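Local coordinates for transcriptional regulatory protein (Chlamydia trachomatis, PDB 3Q7R) that probably acts as a global positive regulator of transcription and binds a cis-acting element in its own promoter, at residues Y45-S50 and S74-L79; K13-V18 and A51-C56. All blocks are in the same frame, centred on the assembly; numbering follows the deposited sequence.

Contact 1. Residues Y45-S50 and S74-L79; sequences YKQELS and SFVLVL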
# COMPACT_ATOMS: atom_id res chain seq x y z
N TYR A 45 18.52 6.29 -4.01
CA TYR A 45 17.95 5.68 -2.79
C TYR A 45 18.89 5.88 -1.58
O TYR A 45 20.10 5.64 -1.66
CB TYR A 45 17.69 4.17 -3.00
CG TYR A 45 17.22 3.55 -1.73
CD1 TYR A 45 15.91 3.74 -1.30
CD2 TYR A 45 18.08 2.86 -0.88
CE1 TYR A 45 15.42 3.26 -0.09
CE2 TYR A 45 17.63 2.40 0.33
CZ TYR A 45 16.29 2.57 0.73
OH TYR A 45 15.85 2.10 1.97
N LYS A 46 18.28 6.30 -0.50
CA LYS A 46 18.96 6.35 0.81
C LYS A 46 17.90 6.47 1.88
O LYS A 46 16.69 6.55 1.59
CB LYS A 46 19.92 7.53 0.86
CG LYS A 46 19.13 8.83 0.75
CD LYS A 46 19.98 10.17 0.76
CE LYS A 46 20.86 10.34 1.88
NZ LYS A 46 21.39 11.77 1.86
N GLN A 47 18.35 6.43 3.13
CA GLN A 47 17.53 6.92 4.22
C GLN A 47 18.32 8.04 4.91
O GLN A 47 19.49 8.29 4.58
CB GLN A 47 17.15 5.82 5.24
CG GLN A 47 16.61 4.59 4.51
CD GLN A 47 16.02 3.58 5.42
OE1 GLN A 47 16.39 3.51 6.60
NE2 GLN A 47 15.20 2.69 4.87
N GLU A 48 17.63 8.77 5.77
CA GLU A 48 18.25 9.82 6.59
C GLU A 48 17.84 9.57 8.03
O GLU A 48 16.83 8.91 8.27
CB GLU A 48 17.82 11.22 6.11
CG GLU A 48 18.48 11.57 4.80
CD GLU A 48 18.08 12.89 4.19
OE1 GLU A 48 17.16 13.52 4.70
OE2 GLU A 48 18.73 13.28 3.18
N LEU A 49 18.64 10.06 8.98
CA LEU A 49 18.37 9.82 10.38
C LEU A 49 17.00 10.27 10.80
O LEU A 49 16.39 9.65 11.66
CB LEU A 49 19.39 10.55 11.28
CG LEU A 49 20.78 9.95 11.16
CD1 LEU A 49 21.79 10.89 11.88
CD2 LEU A 49 20.80 8.55 11.80
N SER A 50 16.54 11.39 10.22
CA SER A 50 15.24 11.93 10.55
C SER A 50 14.10 11.31 9.79
O SER A 50 12.97 11.57 10.14
CB SER A 50 15.23 13.43 10.32
OG SER A 50 15.53 13.71 8.96
N SER A 74 13.86 3.32 8.55
CA SER A 74 12.74 4.02 7.92
C SER A 74 11.79 3.04 7.23
O SER A 74 12.24 2.06 6.65
CB SER A 74 13.26 4.98 6.83
OG SER A 74 14.23 5.90 7.29
N PHE A 75 10.48 3.33 7.24
CA PHE A 75 9.57 2.63 6.34
C PHE A 75 9.85 3.08 4.90
O PHE A 75 10.38 4.18 4.68
CB PHE A 75 8.13 3.01 6.67
CG PHE A 75 7.72 2.63 8.06
CD1 PHE A 75 7.49 1.29 8.33
CD2 PHE A 75 7.56 3.57 9.06
CE1 PHE A 75 7.11 0.89 9.62
CE2 PHE A 75 7.17 3.18 10.33
CZ PHE A 75 6.95 1.83 10.59
N VAL A 76 9.50 2.23 3.94
CA VAL A 76 9.63 2.59 2.50
C VAL A 76 8.36 2.28 1.72
O VAL A 76 7.83 1.16 1.81
CB VAL A 76 10.81 1.84 1.85
CG1 VAL A 76 10.86 2.19 0.35
CG2 VAL A 76 12.18 2.23 2.51
N LEU A 77 7.82 3.28 1.00
CA LEU A 77 6.68 3.06 0.12
C LEU A 77 7.20 3.24 -1.28
O LEU A 77 7.91 4.23 -1.55
CB LEU A 77 5.61 4.15 0.40
CG LEU A 77 4.41 4.24 -0.58
CD1 LEU A 77 3.51 3.02 -0.41
CD2 LEU A 77 3.61 5.52 -0.26
N VAL A 78 6.85 2.32 -2.18
CA VAL A 78 7.43 2.32 -3.52
C VAL A 78 6.44 2.84 -4.57
O VAL A 78 5.25 2.55 -4.50
CB VAL A 78 7.88 0.89 -3.86
CG1 VAL A 78 8.25 0.78 -5.33
CG2 VAL A 78 9.00 0.46 -2.94
N LEU A 79 6.92 3.65 -5.52
CA LEU A 79 6.08 4.16 -6.59
C LEU A 79 6.43 3.45 -7.89
O LEU A 79 7.58 3.50 -8.35
CB LEU A 79 6.28 5.65 -6.80
CG LEU A 79 6.16 6.51 -5.55
CD1 LEU A 79 6.26 8.03 -5.99
CD2 LEU A 79 4.83 6.18 -4.82
O HOH W 1 14.96 0.72 6.83
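With CG anti to the carbonyl carbon (chi1 -49°) and the chain extended beyond it, Q47 lays its carboxamide against S74; in Y45 CG stands anti to the backbone N. The side chains of Y45 and V76 reach toward each other, tip to tip. The amide of S74 gives a hydrogen bond to OE1 of Q47, N to OE1 3.2 Å. That donor stands above the carboxamide plane, 43° out of it. Alongside the bond, CD of Q47 packs on CB of S74 at 3.4 Å. A water bridges the other end of the carboxamide to the backbone: it accepts from NE2 of Q47 at 2.8 Å and donates to O of S74 at 3.0 Å. The receiver domain has the CheY-like parallel sheet, and here the loop between strands 37-42 and 51-57 lies over the start of strand 75-80. In the conformer given here, one of two modelled, the hydroxyl of S74 bonds to O of A51. NE2 of Q47 also makes a weak hydrogen bond to OH of Y45, tying the two loop side chains together. Methyl CG2 of V76 comes up at the edge of the Y45 ring, near its plane, 3.7 Å from OH of Y45.

Contact 2. Residues K13-V18 and A51-C56; sequences KHVLLV and ADLVVC
V15 to V18 run beside L53 to C56 as neighbouring parallel strands in the centre of the CheY-like receiver sheet, whose strand order is 2-1-3-4-5; the axes of 13-18 and 53-56 approach to 4.7 Å at an angle of 17°. Backbone hydrogen bonds form the ladder. N of L16 donates to O of L53, O of L16 takes N of V55 at 2.8 Å, and O of V55 receives N of V18, also at 2.8 Å. Between these rungs the CA of V54 comes within 3.2 Å of O of L16 in a CA-H...O contact.

At the N-terminal end the chain turns a corner at D52, and a side chain joins the backbone pairing. CG of D52 lies anti to its carbonyl carbon (chi1 -63°), and OD2 takes N of H14 on its anti lone pair at 2.9 Å. In return O of H14 accepts N of D52, with a weaker, longer bond from N of L53 to the same oxygen. The carboxylate also lies across the aliphatic part of K13, the two side chains crossing at about a right angle. The imidazole of H14 turns elsewhere for its polar partners: ND1 is hydrogen-bonded to OG of S50 and NE2 to OG1 of T40.

Apolar contacts divide between the two faces of the sheet. V15, L17, L53 and V55 share one, where I112 and L116 of helix 105-118 pack on V15. CG1 of V55 touches CD1 of L17 at 3.7 Å, and its other methyl, CG2, meets CG1 of V15. On the opposite face, CG2 of V18 rests 3.8 Å from CG1 of V54, and CG1 of V18 lies 3.9 Å from SG of C56.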
# COMPACT_ATOMS: atom_id res chain seq x y z
N LYS A 13 6.63 14.81 11.06
CA LYS A 13 7.27 13.61 10.55
C LYS A 13 8.02 14.01 9.28
O LYS A 13 7.56 14.85 8.53
CB LYS A 13 6.22 12.57 10.20
CG LYS A 13 5.37 12.10 11.38
CD LYS A 13 6.12 11.22 12.35
CE LYS A 13 5.16 10.56 13.38
NZ LYS A 13 3.99 9.82 12.76
N HIS A 14 9.16 13.39 9.03
CA HIS A 14 9.95 13.68 7.85
C HIS A 14 9.76 12.61 6.81
O HIS A 14 9.94 11.41 7.07
CB HIS A 14 11.47 13.70 8.20
CG HIS A 14 12.33 13.96 6.99
ND1 HIS A 14 13.66 13.57 6.90
CD2 HIS A 14 12.05 14.58 5.81
CE1 HIS A 14 14.14 13.91 5.72
NE2 HIS A 14 13.18 14.53 5.04
N VAL A 15 9.41 13.06 5.62
CA VAL A 15 9.24 12.17 4.47
C VAL A 15 10.31 12.50 3.43
O VAL A 15 10.44 13.68 3.06
CB VAL A 15 7.87 12.40 3.83
CG1 VAL A 15 7.70 11.47 2.65
CG2 VAL A 15 6.75 12.20 4.91
N LEU A 16 11.08 11.51 2.99
CA LEU A 16 12.08 11.74 1.93
C LEU A 16 11.55 11.08 0.66
O LEU A 16 11.28 9.90 0.66
CB LEU A 16 13.42 11.09 2.31
CG LEU A 16 14.44 11.02 1.14
CD1 LEU A 16 14.89 12.39 0.67
CD2 LEU A 16 15.69 10.13 1.51
N LEU A 17 11.34 11.86 -0.42
CA LEU A 17 10.94 11.34 -1.71
C LEU A 17 12.19 11.15 -2.54
O LEU A 17 12.94 12.12 -2.75
CB LEU A 17 10.02 12.34 -2.41
CG LEU A 17 9.59 11.96 -3.83
CD1 LEU A 17 8.61 10.74 -3.81
CD2 LEU A 17 8.87 13.18 -4.49
N VAL A 18 12.41 9.92 -3.01
CA VAL A 18 13.50 9.58 -3.89
C VAL A 18 12.89 9.47 -5.30
O VAL A 18 12.29 8.45 -5.63
CB VAL A 18 14.15 8.29 -3.47
CG1 VAL A 18 15.24 7.90 -4.51
CG2 VAL A 18 14.80 8.47 -2.04
N ALA A 51 14.38 10.52 8.76
CA ALA A 51 13.28 10.08 7.88
C ALA A 51 12.42 9.03 8.58
O ALA A 51 12.89 7.99 9.02
CB ALA A 51 13.85 9.50 6.61
N ASP A 52 11.15 9.35 8.68
CA ASP A 52 10.13 8.38 9.11
C ASP A 52 9.69 7.51 7.94
O ASP A 52 9.43 6.30 8.10
CB ASP A 52 8.93 9.11 9.68
CG ASP A 52 9.31 9.91 10.93
OD1 ASP A 52 9.66 9.24 11.92
OD2 ASP A 52 9.31 11.14 10.89
N LEU A 53 9.59 8.12 6.76
CA LEU A 53 9.12 7.35 5.59
C LEU A 53 9.98 7.78 4.40
O LEU A 53 10.22 8.96 4.21
CB LEU A 53 7.67 7.68 5.29
CG LEU A 53 7.12 7.13 3.97
CD1 LEU A 53 7.06 5.61 4.02
CD2 LEU A 53 5.70 7.75 3.76
N VAL A 54 10.47 6.82 3.63
CA VAL A 54 11.08 7.12 2.33
C VAL A 54 10.15 6.64 1.25
O VAL A 54 9.73 5.49 1.27
CB VAL A 54 12.44 6.39 2.17
CG1 VAL A 54 13.04 6.72 0.78
CG2 VAL A 54 13.37 6.87 3.32
N VAL A 55 9.79 7.52 0.31
CA VAL A 55 8.87 7.15 -0.80
C VAL A 55 9.81 7.05 -1.98
O VAL A 55 10.46 8.03 -2.33
CB VAL A 55 7.84 8.25 -1.03
CG1 VAL A 55 6.97 7.86 -2.23
CG2 VAL A 55 6.93 8.37 0.20
N CYS A 56 9.98 5.84 -2.55
CA CYS A 56 11.03 5.68 -3.57
C CYS A 56 10.48 5.20 -4.90
O CYS A 56 9.74 4.23 -4.92
CB CYS A 56 12.01 4.60 -3.07
SG CYS A 56 13.51 4.46 -4.08

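Overall arrangement
The centres of contacts 1 and 2 lie about 5 Å apart, and both belong to one parallel sheet: strand 51-57 sits between strand 13-18 of contact 2 and strand 75-80 of contact 1. Along the chain their segments alternate, and residues 45-50 run directly into segment 51-56. Hydrogen bonds join the contacts, among them the sheet bond between O of L77 and N of C56 at 2.8 Å, one of several that pair strand 75-80 with strand 51-57. The bond of S50 to H14, 2.8 Å from OG to ND1, ties the loop to strand 13-18. OE1 of E48 packs against CE1 of H14 at 3.2 Å, while CG1 of V76 reaches O of V54 at 3.6 Å.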